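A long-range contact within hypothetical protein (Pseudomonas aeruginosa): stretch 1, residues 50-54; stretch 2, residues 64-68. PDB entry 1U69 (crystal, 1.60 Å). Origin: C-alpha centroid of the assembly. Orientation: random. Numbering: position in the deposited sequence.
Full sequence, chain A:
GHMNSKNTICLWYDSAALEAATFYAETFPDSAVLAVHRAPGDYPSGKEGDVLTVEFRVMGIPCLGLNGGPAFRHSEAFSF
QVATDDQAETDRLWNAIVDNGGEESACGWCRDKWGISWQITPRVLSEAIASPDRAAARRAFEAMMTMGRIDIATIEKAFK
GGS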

# COMPACT_ATOMS: atom_id res chain seq x y z
N ASP A 50 -24.42 23.55 1.42
CA ASP A 50 -24.36 22.37 2.29
C ASP A 50 -23.12 21.57 1.93
O ASP A 50 -22.57 21.75 0.85
CB ASP A 50 -25.61 21.49 2.11
CG ASP A 50 -26.85 22.07 2.80
OD1 ASP A 50 -26.75 23.05 3.56
OD2 ASP A 50 -27.96 21.58 2.65
N VAL A 51 -22.67 20.71 2.83
CA VAL A 51 -21.55 19.82 2.54
C VAL A 51 -21.98 18.81 1.48
O VAL A 51 -22.97 18.08 1.65
CB VAL A 51 -21.06 19.08 3.81
CG1 VAL A 51 -19.99 18.02 3.45
CG2 VAL A 51 -20.51 20.07 4.85
N LEU A 52 -21.27 18.79 0.36
CA LEU A 52 -21.57 17.86 -0.73
C LEU A 52 -20.65 16.64 -0.65
O LEU A 52 -21.12 15.50 -0.63
CB LEU A 52 -21.44 18.55 -2.08
CG LEU A 52 -21.66 17.71 -3.34
CD1 LEU A 52 -23.06 17.16 -3.34
CD2 LEU A 52 -21.41 18.53 -4.59
N THR A 53 -19.34 16.87 -0.62
CA THR A 53 -18.38 15.78 -0.38
C THR A 53 -17.34 16.16 0.65
O THR A 53 -17.06 17.33 0.91
CB THR A 53 -17.65 15.34 -1.66
OG1 THR A 53 -16.90 16.44 -2.21
CG2 THR A 53 -18.61 14.88 -2.74
N VAL A 54 -16.72 15.12 1.20
CA VAL A 54 -15.62 15.27 2.15
C VAL A 54 -14.51 14.30 1.73
O VAL A 54 -14.75 13.09 1.63
CB VAL A 54 -16.05 14.93 3.58
CG1 VAL A 54 -14.89 15.10 4.53
CG2 VAL A 54 -17.27 15.77 4.03
N LEU A 64 -13.82 9.40 -0.29
CA LEU A 64 -14.71 10.54 -0.47
C LEU A 64 -16.04 10.15 0.17
O LEU A 64 -16.59 9.09 -0.15
CB LEU A 64 -14.90 10.82 -1.96
CG LEU A 64 -15.60 12.12 -2.36
CD1 LEU A 64 -14.66 13.30 -2.14
CD2 LEU A 64 -16.07 12.05 -3.82
N GLY A 65 -16.54 10.98 1.08
CA GLY A 65 -17.88 10.81 1.64
C GLY A 65 -18.82 11.72 0.86
O GLY A 65 -18.58 12.92 0.76
N LEU A 66 -19.89 11.14 0.32
CA LEU A 66 -20.83 11.87 -0.53
C LEU A 66 -22.16 11.98 0.16
O LEU A 66 -22.78 10.97 0.48
CB LEU A 66 -21.00 11.11 -1.85
CG LEU A 66 -22.06 11.59 -2.85
CD1 LEU A 66 -21.83 13.01 -3.32
CD2 LEU A 66 -22.04 10.65 -4.06
N ASN A 67 -22.62 13.21 0.39
CA ASN A 67 -23.96 13.44 0.92
C ASN A 67 -25.01 13.35 -0.18
O ASN A 67 -25.37 14.35 -0.81
CB ASN A 67 -24.02 14.78 1.65
CG ASN A 67 -23.32 14.73 3.00
OD1 ASN A 67 -23.31 13.68 3.65
ND2 ASN A 67 -22.73 15.85 3.42
N GLY A 68 -25.52 12.15 -0.39
CA GLY A 68 -26.47 11.89 -1.45
C GLY A 68 -27.88 11.62 -0.98
O GLY A 68 -28.73 11.32 -1.80

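Residues 51-54 and 64-67 form neighbouring antiparallel strands, their N-to-C directions 162° apart and their axes approaching to 4.6 Å. The contact buries 368 Å² in total, counting both sides, and is held chiefly by backbone hydrogen bonds, with one side-chain amide extending the ladder at its Val51 end.

Val54 and Gly65 make the hydrogen-bonded pair of the register. Each donates to the other: Gly65 N lies 2.8 Å from Val54 O, with a nearly straight N-H...O angle of 168°, and Val54 N lies 2.9 Å from Gly65 O, where the angle of 147° is more bent. The next rung along the ladder runs one way, from Asn67 N to Leu52 O, at 2.9 Å and 165°. Between these rungs sit Thr53 and Leu66, a non-hydrogen-bonded pair whose CA atoms are 4.6 Å apart, closer than the 5.0 Å between the CA atoms of Val54 and Gly65.

Asn67 also bonds through its side chain. Its CB points toward the first strand, and with chi1 in the m rotamer the amide places ND2 2.9 Å from Val51 O, at an angle of 172°, the straightest of the four hydrogen bonds. Asn67 thus engages two successive carbonyls, Leu52 O through its backbone and Val51 O through its side chain, while OD1 is hydrogen-bonded elsewhere in the structure. The same ND2 lies 3.5 Å from Val51 CG1, so the amide packs beside the valine side chain as it reaches the carbonyl.

Two CA-H...O contacts supplement the conventional bonds. Thr53 CA approaches Gly65 O at 3.1 Å, and Leu64 CA approaches Val54 O at 3.3 Å, with angles at the hydrogen of 139° and 143°. Both oxygens already accept a backbone N-H across the strands, so each carbonyl meets two donors of the opposing strand.

Apolar packing completes the contact. Thr53 and Leu66 project from the same face of the sheet, and the methyl Thr53 CG2 comes within 3.8 Å of Leu66 CD1. Leu64, whose CB points sideways, turns its end nearer the first strand and brings CD1 to 3.7 Å from Thr53 CB. Thr53 therefore touches two leucine side chains that are two residues apart on the neighbouring strand. Leu52 starts away from the second strand, but its end comes nearer, leaving Leu52 CD1 4.3 Å from Leu66 CD1, a looser apolar contact.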